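Local coordinates for protein homoaconitase large subunit (Methanocaldococcus jannaschii, PDB 4KP2) that forms the iron-sulfur large subunit of a hydro-lyase that interconverts homocitrate, cis-homoaconitate and homoisocitrate in 2-oxosuberate biosynthesis, at residues E314-F319 / G397-S402; R341-D346 / I429-G434. All coordinates share one frame; numbering follows the deposited sequence.

Contact 1. Residues E314-F319 / G397-S402; sequences EINQVF and GEICLS
Gln317 and Cys400, with Val318 and Leu401 beside them, pair in parallel at the centre of a five-stranded sheet of order 3-2-1-4-5, the β layer of an α-β-α sandwich of the aconitase family. Across the tight part, Leu401 N donates to Gln317 O at 2.8 Å and Phe319 N to Leu401 O at 2.9 Å. The side chains of Val318 and Leu401 run side by side on one face, where helix 424-433 covers them. On the other face Gln317, its side chain extended, reaches over Cys400; its NE2 lies 3.7 Å from SG, a weak bond, and is held chiefly by Gly392 O.

Upstream the pairing changes. Ile399 O is gripped by two successive amides, Asn316 N at 2.8 Å and, weakly, Gln317 N. In return Ile399 N donates to the side-chain oxygen Asn316 OD1 (2.9 Å, N-H...O angle 165°), so that an amide side chain does the work a backbone carbonyl would do in regular parallel pairing. With chi1 at -50°, CG of Asn316 sits beside its own backbone N, which turns the amide onto the neighbouring chain. Its CB meets Glu398 CG, and the amide and carboxylate planes stand 68° apart. Glu398 OE1 is hydrogen-bonded to Ala395 N.

This end opens to solvent at Glu314 and Gly397, where the contact is thin: Ile399 CD1 rests against Glu314 O, and Asn316 ND2 makes a weak bond to Glu314 OE2. Just inside, CG2 of Ile315 meets CG2 of Ile399, the two side chains crossing at about a right angle. At the opposite, buried end the side chain of Phe319 is about 5 Å from that of Cys386, a predicted [4Fe-4S] ligand; Ser402 OG, hydrogen-bonded to Thr404 OG1, sits in the plane of the Phe319 ring, 3.3 Å from CD2.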
loop_
_atom_site.group_PDB
_atom_site.type_symbol
_atom_site.label_atom_id
_atom_site.label_comp_id
_atom_site.label_asym_id
_atom_site.label_seq_id
_atom_site.Cartn_x
_atom_site.Cartn_y
_atom_site.Cartn_z
ATOM N N GLU A 314 -9.272 23.091 -8.194
ATOM C CA GLU A 314 -8.830 21.860 -8.836
ATOM C C GLU A 314 -7.895 21.059 -7.938
ATOM O O GLU A 314 -6.892 21.580 -7.449
ATOM C CB GLU A 314 -8.132 22.168 -10.162
ATOM C CG GLU A 314 -7.525 20.947 -10.831
ATOM C CD GLU A 314 -6.658 21.304 -12.021
ATOM O OE1 GLU A 314 -6.628 22.496 -12.399
ATOM O OE2 GLU A 314 -6.005 20.396 -12.577
ATOM N N ILE A 315 -8.229 19.790 -7.727
ATOM C CA ILE A 315 -7.374 18.891 -6.961
ATOM C C ILE A 315 -6.843 17.760 -7.836
ATOM O O ILE A 315 -7.506 17.326 -8.778
ATOM C CB ILE A 315 -8.104 18.316 -5.726
ATOM C CG1 ILE A 315 -9.522 17.870 -6.088
ATOM C CG2 ILE A 315 -8.157 19.348 -4.614
ATOM C CD1 ILE A 315 -9.632 16.415 -6.487
ATOM N N ASN A 316 -5.642 17.287 -7.520
ATOM C CA ASN A 316 -5.008 16.235 -8.304
ATOM C C ASN A 316 -4.884 14.927 -7.533
ATOM O O ASN A 316 -4.622 13.876 -8.118
ATOM C CB ASN A 316 -3.631 16.690 -8.788
ATOM C CG ASN A 316 -3.666 18.054 -9.447
ATOM O OD1 ASN A 316 -3.003 18.990 -8.996
ATOM N ND2 ASN A 316 -4.441 18.176 -10.519
ATOM N N GLN A 317 -5.073 14.996 -6.220
ATOM C CA GLN A 317 -4.981 13.815 -5.370
ATOM C C GLN A 317 -5.840 13.985 -4.122
ATOM O O GLN A 317 -5.996 15.092 -3.612
ATOM C CB GLN A 317 -3.524 13.547 -4.981
ATOM C CG GLN A 317 -3.304 12.250 -4.215
ATOM C CD GLN A 317 -1.851 12.018 -3.856
ATOM O OE1 GLN A 317 -1.123 11.337 -4.577
ATOM N NE2 GLN A 317 -1.422 12.578 -2.732
ATOM N N VAL A 318 -6.410 12.886 -3.641
ATOM C CA VAL A 318 -7.208 12.917 -2.421
ATOM C C VAL A 318 -6.812 11.777 -1.496
ATOM O O VAL A 318 -6.825 10.613 -1.892
ATOM C CB VAL A 318 -8.717 12.814 -2.719
ATOM C CG1 VAL A 318 -9.507 12.717 -1.424
ATOM C CG2 VAL A 318 -9.183 14.006 -3.542
ATOM N N PHE A 319 -6.452 12.115 -0.263
ATOM C CA PHE A 319 -6.112 11.101 0.725
ATOM C C PHE A 319 -7.143 11.033 1.844
ATOM O O PHE A 319 -7.551 12.057 2.392
ATOM C CB PHE A 319 -4.721 11.347 1.308
ATOM C CG PHE A 319 -4.400 10.467 2.480
ATOM C CD1 PHE A 319 -4.314 9.094 2.327
ATOM C CD2 PHE A 319 -4.188 11.012 3.736
ATOM C CE1 PHE A 319 -4.023 8.279 3.402
ATOM C CE2 PHE A 319 -3.893 10.202 4.815
ATOM C CZ PHE A 319 -3.809 8.835 4.648
ATOM N N GLY A 397 3.433 21.691 -8.264
ATOM C CA GLY A 397 2.189 22.273 -8.731
ATOM C C GLY A 397 1.003 21.350 -8.534
ATOM O O GLY A 397 -0.108 21.650 -8.968
ATOM N N GLU A 398 1.241 20.222 -7.874
ATOM C CA GLU A 398 0.195 19.234 -7.648
ATOM C C GLU A 398 -0.541 19.504 -6.338
ATOM O O GLU A 398 0.080 19.791 -5.313
ATOM C CB GLU A 398 0.789 17.826 -7.658
ATOM C CG GLU A 398 -0.241 16.715 -7.690
ATOM C CD GLU A 398 0.344 15.399 -8.158
ATOM O OE1 GLU A 398 1.572 15.336 -8.373
ATOM O OE2 GLU A 398 -0.427 14.429 -8.316
ATOM N N ILE A 399 -1.867 19.408 -6.379
ATOM C CA ILE A 399 -2.699 19.720 -5.222
ATOM C C ILE A 399 -3.339 18.469 -4.625
ATOM O O ILE A 399 -3.869 17.625 -5.347
ATOM C CB ILE A 399 -3.805 20.731 -5.594
ATOM C CG1 ILE A 399 -3.187 22.046 -6.069
ATOM C CG2 ILE A 399 -4.729 20.982 -4.415
ATOM C CD1 ILE A 399 -4.202 23.124 -6.370
ATOM N N CYS A 400 -3.285 18.356 -3.301
ATOM C CA CYS A 400 -3.876 17.221 -2.604
ATOM C C CYS A 400 -4.879 17.646 -1.535
ATOM O O CYS A 400 -4.612 18.543 -0.739
ATOM C CB CYS A 400 -2.788 16.352 -1.970
ATOM S SG CYS A 400 -3.415 15.035 -0.903
ATOM N N LEU A 401 -6.036 16.992 -1.529
ATOM C CA LEU A 401 -7.028 17.195 -0.481
ATOM C C LEU A 401 -6.959 16.034 0.501
ATOM O O LEU A 401 -7.295 14.901 0.157
ATOM C CB LEU A 401 -8.432 17.297 -1.075
ATOM C CG LEU A 401 -9.563 17.465 -0.059
ATOM C CD1 LEU A 401 -9.403 18.762 0.714
ATOM C CD2 LEU A 401 -10.915 17.414 -0.742
ATOM N N SER A 402 -6.524 16.317 1.723
ATOM C CA SER A 402 -6.285 15.263 2.701
ATOM C C SER A 402 -7.159 15.383 3.946
ATOM O O SER A 402 -7.683 16.454 4.252
ATOM C CB SER A 402 -4.810 15.245 3.107
ATOM O OG SER A 402 -4.564 14.241 4.074
#

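Contact 2. Residues R341-D346 / I429-G434; sequences REVHKD and ISAVKG
His344 and Ala431 share the one hydrogen bond between the loop 341-346 and the C-terminal turn of helix 424-433. The amide His344 N donates to Ala431 O over 2.9 Å, with an N-H...O angle of 159°, and approaches in the carbonyl plane. It therefore satisfies a carbonyl of the last turn, near the point where Gly434, with positive phi, takes the chain out of the helix. A second polar bond lies within the loop: Asp346 N donates to His344 ND1 at 3.2 Å, tilted somewhat out of the ring plane, which restrains the imidazole.

Contacts over flat groups come next. CG of His344 is trans to its own amide nitrogen (chi1 -173°), and this carries the ring over the helix end. There Gly434 CA makes a CH-pi contact, 4.1 Å from the ring centroid and 28° off its normal. Arg341, folded at chi2 and chi3, brings its guanidinium across Val432 so that CG1 sits over one face, 3.4 Å from NH2 and displaced toward the rim.

Two side-chain carbons lie close to helix carbonyls: His344 CB touches Val432 O at 3.3 Å, and Val343 CG1 presses on Ala431 O at 3.3 Å. Apolar contact is slighter. Val343 CG1 comes within 4.4 Å of Ala431 CB, while Val432 also packs against Leu338 of helix 328-338.

A Lys345 NZ - Asp346 OD1 salt bridge lies within the loop, away from the helix, with Lys104 of the second subunit as a long, weak partner of Asp346. Across the contact itself, one backbone bond links the loop to the helix end, with the histidine ring over Gly434 and the guanidinium over Val432 CG1 adding packing; because ND1 accepts a hydrogen bond, a neutral ring would probably carry its proton on NE2.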
loop_
_atom_site.group_PDB
_atom_site.type_symbol
_atom_site.label_atom_id
_atom_site.label_comp_id
_atom_site.label_asym_id
_atom_site.label_seq_id
_atom_site.Cartn_x
_atom_site.Cartn_y
_atom_site.Cartn_z
ATOM N N ARG A 341 -20.304 5.533 -7.713
ATOM C CA ARG A 341 -19.567 6.454 -8.569
ATOM C C ARG A 341 -18.129 5.997 -8.784
ATOM O O ARG A 341 -17.677 5.023 -8.181
ATOM C CB ARG A 341 -19.576 7.860 -7.967
ATOM C CG ARG A 341 -20.964 8.429 -7.737
ATOM C CD ARG A 341 -21.672 8.707 -9.053
ATOM N NE ARG A 341 -20.959 9.699 -9.855
ATOM C CZ ARG A 341 -21.129 11.012 -9.743
ATOM N NH1 ARG A 341 -21.988 11.497 -8.858
ATOM N NH2 ARG A 341 -20.439 11.841 -10.515
ATOM N N GLU A 342 -17.415 6.708 -9.651
ATOM C CA GLU A 342 -16.005 6.442 -9.890
ATOM C C GLU A 342 -15.200 7.707 -9.632
ATOM O O GLU A 342 -15.719 8.817 -9.756
ATOM C CB GLU A 342 -15.779 5.967 -11.325
ATOM C CG GLU A 342 -16.556 4.719 -11.703
ATOM C CD GLU A 342 -16.309 4.292 -13.136
ATOM O OE1 GLU A 342 -15.307 4.745 -13.730
ATOM O OE2 GLU A 342 -17.121 3.506 -13.669
ATOM N N VAL A 343 -13.933 7.539 -9.271
ATOM C CA VAL A 343 -13.059 8.677 -9.021
ATOM C C VAL A 343 -12.761 9.401 -10.329
ATOM O O VAL A 343 -12.481 8.766 -11.345
ATOM C CB VAL A 343 -11.740 8.240 -8.356
ATOM C CG1 VAL A 343 -10.859 9.445 -8.072
ATOM C CG2 VAL A 343 -12.025 7.477 -7.073
ATOM N N HIS A 344 -12.835 10.729 -10.295
ATOM C CA HIS A 344 -12.569 11.558 -11.466
ATOM C C HIS A 344 -11.197 11.249 -12.063
ATOM O O HIS A 344 -10.255 10.921 -11.340
ATOM C CB HIS A 344 -12.684 13.037 -11.096
ATOM C CG HIS A 344 -12.588 13.968 -12.263
ATOM N ND1 HIS A 344 -11.384 14.344 -12.820
ATOM C CD2 HIS A 344 -13.546 14.611 -12.969
ATOM C CE1 HIS A 344 -11.608 15.172 -13.824
ATOM N NE2 HIS A 344 -12.911 15.352 -13.935
ATOM N N LYS A 345 -11.098 11.357 -13.384
ATOM C CA LYS A 345 -9.931 10.889 -14.130
ATOM C C LYS A 345 -8.603 11.519 -13.708
ATOM O O LYS A 345 -7.602 10.820 -13.551
ATOM C CB LYS A 345 -10.148 11.097 -15.631
ATOM C CG LYS A 345 -8.989 10.630 -16.496
ATOM C CD LYS A 345 -9.267 10.878 -17.968
ATOM C CE LYS A 345 -9.543 12.350 -18.235
ATOM N NZ LYS A 345 -8.399 13.215 -17.832
ATOM N N ASP A 346 -8.600 12.833 -13.523
ATOM C CA ASP A 346 -7.362 13.561 -13.262
ATOM C C ASP A 346 -6.966 13.596 -11.787
ATOM O O ASP A 346 -6.063 14.337 -11.400
ATOM C CB ASP A 346 -7.455 14.983 -13.818
ATOM C CG ASP A 346 -7.586 15.009 -15.327
ATOM O OD1 ASP A 346 -6.880 14.227 -16.000
ATOM O OD2 ASP A 346 -8.398 15.807 -15.840
ATOM N N ILE A 429 -16.339 13.362 -1.983
ATOM C CA ILE A 429 -17.091 14.091 -2.998
ATOM C C ILE A 429 -16.161 14.793 -3.985
ATOM O O ILE A 429 -16.383 14.759 -5.196
ATOM C CB ILE A 429 -18.034 15.129 -2.358
ATOM C CG1 ILE A 429 -19.036 14.437 -1.434
ATOM C CG2 ILE A 429 -18.765 15.923 -3.427
ATOM C CD1 ILE A 429 -19.939 15.400 -0.692
ATOM N N SER A 430 -15.113 15.421 -3.461
ATOM C CA SER A 430 -14.156 16.136 -4.296
ATOM C C SER A 430 -13.353 15.180 -5.174
ATOM O O SER A 430 -12.888 15.555 -6.251
ATOM C CB SER A 430 -13.215 16.982 -3.439
ATOM O OG SER A 430 -13.944 17.896 -2.638
ATOM N N ALA A 431 -13.193 13.945 -4.709
ATOM C CA ALA A 431 -12.505 12.920 -5.485
ATOM C C ALA A 431 -13.378 12.462 -6.646
ATOM O O ALA A 431 -12.874 12.036 -7.686
ATOM C CB ALA A 431 -12.139 11.741 -4.598
ATOM N N VAL A 432 -14.691 12.554 -6.460
ATOM C CA VAL A 432 -15.646 12.165 -7.490
ATOM C C VAL A 432 -15.717 13.208 -8.599
ATOM O O VAL A 432 -15.660 12.873 -9.783
ATOM C CB VAL A 432 -17.056 11.964 -6.899
ATOM C CG1 VAL A 432 -18.078 11.756 -8.005
ATOM C CG2 VAL A 432 -17.065 10.789 -5.935
ATOM N N LYS A 433 -15.833 14.473 -8.210
ATOM C CA LYS A 433 -16.031 15.552 -9.172
ATOM C C LYS A 433 -14.722 16.179 -9.649
ATOM O O LYS A 433 -14.712 16.965 -10.596
ATOM C CB LYS A 433 -16.953 16.623 -8.589
ATOM C CG LYS A 433 -18.286 16.078 -8.104
ATOM C CD LYS A 433 -19.263 17.196 -7.790
ATOM C CE LYS A 433 -19.634 17.970 -9.043
ATOM N NZ LYS A 433 -20.570 19.088 -8.742
ATOM N N GLY A 434 -13.621 15.832 -8.990
ATOM C CA GLY A 434 -12.308 16.291 -9.407
ATOM C C GLY A 434 -11.930 17.666 -8.892
ATOM O O GLY A 434 -10.863 18.186 -9.218
#

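From the N terminus the four segments come in the order 314-319, 341-346, 397-402 and 429-434, so the two contacts cross rather than nest. Contact 1 closes a loop of 77 residues by joining strands 317-320 and 399-402. Contact 2 starts inside that loop, after helix 328-338, and closes 82 residues at the end of helix 424-433, beyond strand 418-421. Their centres are 11 Å apart and they meet directly: Leu401 CD2 packs on Ser430 CB, Val318 CG2 on Ala431 CB, and Ile315 CD1 on Ser430 O. Helix 424-433 is thus joined to the middle of the sheet beneath it and to the connection leading into strand 348-351.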